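Long-range contacts in yeast Cdc13 OB4 (Candida glabrata, PDB 3RMH), which forms the C-terminal OB-fold dimerization domain of the telomere protein Cdc13, which as a whole probably binds DNA: residues D66-Y71 with I115-I120; N20-L25 with V104-S109. The protein carries 2 engineered substitutions. All blocks are in the same frame, centred on the assembly; numbering follows the deposited sequence.

In the fold
Interactions 1 and 2 belong to one OB barrel and lie side by side, their centres about 8 Å apart. In interaction 1 strand 68-73 meets strand 115-119; in interaction 2 a loop ahead of the first long barrel strand lies against strand 99-108. Strands 99-108 and 115-119 are antiparallel neighbours, so R116 O and R107 N, 2.7 Å apart in a probable hydrogen bond, tie the two contacts directly. A second tie joins the other segments: I67 O is 2.9 Å from N20 ND2, probably a hydrogen bond. Both contacts touch the second subunit, where H21 NE2 pairs with H21 NE2 of that subunit.

Interaction 1 of 2, residues D66-Y71 with I115-I120; sequences DILEVY and IRWSPI
Y71 and W117 join the two strands where the OB barrel closes: strand 68-73 meets strand 115-119, the third and fifth barrel strands of the fold, with the directions of 68-71 and 115-119 65° apart. Y71 N donates a fairly straight bond to W117 O (2.8 Å), the one direct backbone bond between these segments; toward L68 and I115 the strands diverge. There a water donates to E69 O (2.6 Å) and accepts from W117 N, bridging backbones that do not bond directly.

The tight part is apolar. V70 CG1 meets P119 CD at 3.3 Å, closer than usual for two carbons; beta-branched V70, itself buried, presents this methyl to the CD-CG edge of the partly exposed proline ring. On the inner side L68 lays CD1 over one face of the W117 indole, 3.8 Å from the centre of its five-membered ring, a CH-pi contact. W117 also meets the ring of Y30, and L19 of helix 16-19 touches it, as befits a large flat core residue.

The more open side is that of the partly exposed R116, which covers a face of the buried Y71. The arginine's aliphatic chain runs extended, with CD over the centre of the tyrosine ring, 3.9 Å from it, while the guanidinium lifts away from the face, 80° from the ring plane. Its cation-pi attraction is weak at most, so the methylenes do the packing; NH1 makes a weak hydrogen bond to S109 OG.

At the far end the S118 hydroxyl, anti to its own backbone N (chi1 -160°), gives its proton to Y71 O, with OG 2.9 Å away nearly on the line of the carbonyl bond.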
# COMPACT_ATOMS: atom_id res chain seq x y z
N ASP B 66 9.81 3.17 -1.26
CA ASP B 66 10.38 3.99 -0.19
C ASP B 66 9.36 4.36 0.87
O ASP B 66 9.65 5.14 1.78
CB ASP B 66 11.00 5.27 -0.76
CG ASP B 66 12.39 5.04 -1.31
OD1 ASP B 66 12.97 3.95 -1.06
OD2 ASP B 66 12.92 5.96 -1.99
N ILE B 67 8.16 3.80 0.74
CA ILE B 67 7.07 4.08 1.65
C ILE B 67 6.71 2.82 2.43
O ILE B 67 6.47 1.77 1.84
CB ILE B 67 5.82 4.54 0.88
CG1 ILE B 67 6.10 5.90 0.20
CG2 ILE B 67 4.62 4.67 1.81
CD1 ILE B 67 5.08 6.25 -0.90
N LEU B 68 6.67 2.92 3.76
CA LEU B 68 6.24 1.81 4.58
C LEU B 68 4.79 2.07 4.97
O LEU B 68 4.46 3.14 5.49
CB LEU B 68 7.13 1.67 5.83
CG LEU B 68 7.06 0.29 6.52
CD1 LEU B 68 7.82 -0.75 5.69
CD2 LEU B 68 7.65 0.36 7.92
N GLU B 69 3.92 1.12 4.68
CA GLU B 69 2.53 1.22 5.11
C GLU B 69 2.33 0.49 6.42
O GLU B 69 2.50 -0.73 6.52
CB GLU B 69 1.56 0.70 4.02
CG GLU B 69 0.10 0.97 4.36
CD GLU B 69 -0.82 0.90 3.14
OE1 GLU B 69 -0.39 0.40 2.08
OE2 GLU B 69 -1.98 1.36 3.25
N VAL B 70 1.98 1.25 7.45
CA VAL B 70 1.85 0.74 8.81
C VAL B 70 0.37 0.63 9.16
O VAL B 70 -0.36 1.60 9.09
CB VAL B 70 2.50 1.72 9.80
CG1 VAL B 70 2.29 1.26 11.24
CG2 VAL B 70 3.99 1.87 9.49
N TYR B 71 -0.05 -0.56 9.56
CA TYR B 71 -1.46 -0.85 9.79
C TYR B 71 -1.77 -1.02 11.25
O TYR B 71 -1.08 -1.74 11.96
CB TYR B 71 -1.84 -2.18 9.12
CG TYR B 71 -1.82 -2.17 7.62
CD1 TYR B 71 -3.00 -2.14 6.89
CD2 TYR B 71 -0.62 -2.25 6.92
CE1 TYR B 71 -2.99 -2.14 5.51
CE2 TYR B 71 -0.60 -2.28 5.53
CZ TYR B 71 -1.78 -2.22 4.83
OH TYR B 71 -1.76 -2.23 3.46
N ILE B 115 2.51 -9.69 3.71
CA ILE B 115 3.12 -9.21 4.94
C ILE B 115 2.66 -7.78 5.18
O ILE B 115 2.70 -6.95 4.28
CB ILE B 115 4.66 -9.29 4.88
CG1 ILE B 115 5.10 -10.74 5.04
CG2 ILE B 115 5.29 -8.42 5.99
CD1 ILE B 115 6.55 -10.98 4.69
N ARG B 116 2.20 -7.49 6.39
CA ARG B 116 1.85 -6.11 6.72
C ARG B 116 2.64 -5.66 7.94
O ARG B 116 2.77 -6.41 8.91
CB ARG B 116 0.35 -5.96 6.98
CG ARG B 116 -0.51 -6.12 5.73
CD ARG B 116 -1.99 -6.08 6.07
NE ARG B 116 -2.83 -6.26 4.88
CZ ARG B 116 -3.08 -7.43 4.31
NH1 ARG B 116 -2.55 -8.54 4.81
NH2 ARG B 116 -3.86 -7.51 3.24
N TRP B 117 3.16 -4.45 7.89
CA TRP B 117 3.90 -3.86 9.00
C TRP B 117 2.91 -3.22 9.97
O TRP B 117 1.92 -2.60 9.57
CB TRP B 117 4.91 -2.83 8.46
CG TRP B 117 6.03 -3.53 7.74
CD1 TRP B 117 6.06 -3.89 6.42
CD2 TRP B 117 7.25 -4.00 8.33
NE1 TRP B 117 7.24 -4.55 6.14
CE2 TRP B 117 7.98 -4.63 7.28
CE3 TRP B 117 7.80 -3.95 9.60
CZ2 TRP B 117 9.25 -5.19 7.50
CZ3 TRP B 117 9.04 -4.53 9.82
CH2 TRP B 117 9.76 -5.13 8.77
N SER B 118 3.20 -3.36 11.26
CA SER B 118 2.27 -2.92 12.29
C SER B 118 3.10 -2.30 13.40
O SER B 118 4.23 -2.72 13.62
CB SER B 118 1.53 -4.15 12.83
OG SER B 118 0.33 -3.78 13.47
N PRO B 119 2.55 -1.31 14.11
CA PRO B 119 3.31 -0.67 15.19
C PRO B 119 3.02 -1.26 16.57
O PRO B 119 1.96 -1.83 16.80
CB PRO B 119 2.83 0.78 15.13
CG PRO B 119 1.39 0.66 14.71
CD PRO B 119 1.31 -0.58 13.80
N ILE B 120 3.96 -1.09 17.49
CA ILE B 120 3.83 -1.64 18.83
C ILE B 120 3.62 -0.56 19.87
O ILE B 120 4.39 0.39 19.92
CB ILE B 120 5.12 -2.39 19.22
CG1 ILE B 120 5.35 -3.55 18.25
CG2 ILE B 120 5.03 -2.87 20.66
CD1 ILE B 120 6.78 -4.02 18.21
O HOH W 1 2.98 -2.92 5.12

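Interaction 2 of 2, residues N20-L25 with V104-S109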
# COMPACT_ATOMS: atom_id res chain seq x y z
N ASN B 20 10.76 -3.26 3.02
CA ASN B 20 9.70 -3.67 2.09
C ASN B 20 10.06 -4.88 1.26
O ASN B 20 9.19 -5.49 0.64
CB ASN B 20 9.32 -2.52 1.15
CG ASN B 20 8.35 -1.56 1.79
OD1 ASN B 20 7.46 -1.97 2.54
ND2 ASN B 20 8.51 -0.27 1.50
N HIS B 21 11.34 -5.23 1.24
CA HIS B 21 11.77 -6.40 0.47
C HIS B 21 11.82 -7.69 1.30
O HIS B 21 11.93 -8.78 0.73
CB HIS B 21 13.11 -6.15 -0.21
CG HIS B 21 12.98 -5.41 -1.51
ND1 HIS B 21 12.93 -6.04 -2.72
CD2 HIS B 21 12.86 -4.08 -1.75
CE1 HIS B 21 12.80 -5.13 -3.68
NE2 HIS B 21 12.75 -3.95 -3.12
N LEU B 22 11.76 -7.56 2.62
CA LEU B 22 11.88 -8.73 3.49
C LEU B 22 10.77 -9.74 3.19
O LEU B 22 9.59 -9.47 3.43
CB LEU B 22 11.85 -8.33 4.97
CG LEU B 22 13.08 -7.60 5.52
CD1 LEU B 22 12.79 -7.08 6.91
CD2 LEU B 22 14.31 -8.51 5.54
N GLN B 23 11.17 -10.89 2.66
CA GLN B 23 10.27 -11.93 2.19
C GLN B 23 9.74 -12.82 3.31
O GLN B 23 8.62 -13.31 3.26
CB GLN B 23 10.99 -12.80 1.16
CG GLN B 23 10.12 -13.89 0.56
CD GLN B 23 9.98 -13.76 -0.95
OE1 GLN B 23 10.82 -13.14 -1.61
NE2 GLN B 23 8.92 -14.34 -1.50
N HIS B 24 10.56 -13.02 4.33
CA HIS B 24 10.19 -13.93 5.40
C HIS B 24 9.92 -13.16 6.68
O HIS B 24 10.53 -12.11 6.92
CB HIS B 24 11.30 -14.96 5.64
CG HIS B 24 12.60 -14.35 6.07
ND1 HIS B 24 13.23 -13.36 5.35
CD2 HIS B 24 13.38 -14.60 7.15
CE1 HIS B 24 14.35 -13.02 5.97
NE2 HIS B 24 14.47 -13.76 7.06
N LEU B 25 9.00 -13.66 7.49
CA LEU B 25 8.75 -13.08 8.79
C LEU B 25 10.02 -13.11 9.61
O LEU B 25 10.57 -14.19 9.87
CB LEU B 25 7.66 -13.85 9.53
CG LEU B 25 6.26 -13.78 8.92
CD1 LEU B 25 5.27 -14.42 9.86
CD2 LEU B 25 5.90 -12.33 8.64
N VAL B 104 8.09 -0.97 14.78
CA VAL B 104 7.22 -1.77 13.92
C VAL B 104 7.72 -3.22 13.78
O VAL B 104 8.88 -3.51 14.01
CB VAL B 104 7.05 -1.13 12.52
CG1 VAL B 104 6.49 0.30 12.65
CG2 VAL B 104 8.36 -1.11 11.75
N PHE B 105 6.80 -4.11 13.40
CA PHE B 105 7.12 -5.51 13.16
C PHE B 105 6.24 -6.05 12.03
O PHE B 105 5.22 -5.44 11.69
CB PHE B 105 6.96 -6.34 14.46
CG PHE B 105 5.53 -6.55 14.87
CD1 PHE B 105 4.92 -7.79 14.69
CD2 PHE B 105 4.79 -5.51 15.39
CE1 PHE B 105 3.59 -7.97 15.05
CE2 PHE B 105 3.46 -5.69 15.74
CZ PHE B 105 2.87 -6.92 15.58
N GLN B 106 6.65 -7.17 11.44
CA GLN B 106 5.86 -7.82 10.39
C GLN B 106 4.75 -8.65 10.98
O GLN B 106 4.98 -9.61 11.73
CB GLN B 106 6.72 -8.74 9.53
CG GLN B 106 7.77 -8.06 8.69
CD GLN B 106 8.93 -8.98 8.39
OE1 GLN B 106 9.54 -9.53 9.31
NE2 GLN B 106 9.23 -9.16 7.12
N ARG B 107 3.52 -8.30 10.62
CA ARG B 107 2.38 -9.09 11.05
C ARG B 107 1.89 -9.94 9.88
O ARG B 107 1.59 -9.43 8.79
CB ARG B 107 1.27 -8.18 11.57
CG ARG B 107 0.07 -8.92 12.10
CD ARG B 107 -0.99 -7.96 12.58
NE ARG B 107 -0.50 -7.10 13.65
CZ ARG B 107 -0.55 -7.42 14.94
NH1 ARG B 107 -1.07 -8.58 15.32
NH2 ARG B 107 -0.09 -6.58 15.85
N PRO B 108 1.83 -11.26 10.08
CA PRO B 108 1.33 -12.16 9.05
C PRO B 108 -0.19 -12.21 9.08
O PRO B 108 -0.78 -12.13 10.16
CB PRO B 108 1.89 -13.51 9.50
CG PRO B 108 1.87 -13.41 10.99
CD PRO B 108 2.20 -11.97 11.32
N SER B 109 -0.82 -12.35 7.92
CA SER B 109 -2.26 -12.48 7.86
C SER B 109 -2.66 -13.93 7.56
O SER B 109 -1.81 -14.75 7.22
CB SER B 109 -2.85 -11.54 6.81
OG SER B 109 -2.14 -11.64 5.59
O HOH W 2 8.48 -7.18 4.60
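L25 and Q106 bring the backbones of loop 20-25 and strand 104-108 nearest, 6.2 Å between their CA atoms, with no strand pairing, so side chains and one water must span the gap. The loop follows helix 16-19 and leads into strand 28-42, the first long strand of the OB barrel; here it lies beside the later part of the fourth, strand 99-108.

Q106 carries most of the contact. Its chain is extended beyond CG, chi2 154° placing CD out toward the loop, and the amide there serves the backbone with both of its polar atoms. NE2 donates to H24 O at 3.2 Å, a bent bond (139° at the hydrogen) whose donor stands 47° above the carbonyl plane. OE1 accepts from the backbone N of T26. Having a donor and an acceptor on one long side chain, glutamine suits a buried place facing an irregular loop. H24 lends only its carbonyl here: its side chain leaves the backbone pointing away from the strand and is poorly ordered.

Two partly exposed leucines flank the amide. L22 brings CB to 3.5 Å from Q106 NE2. L25 uses its two methyls separately, CD2 against Q106 CB and CD1 against P108 CB at 3.5 Å, its side chain crossing the proline at about a right angle. P108, whose ring gives a firm apolar surface, also packs on Y61 of the second subunit.

The remaining link is a water that donates to L22 O at 2.8 Å and accepts a longer bond, 3.3 Å, from Q106 NE2.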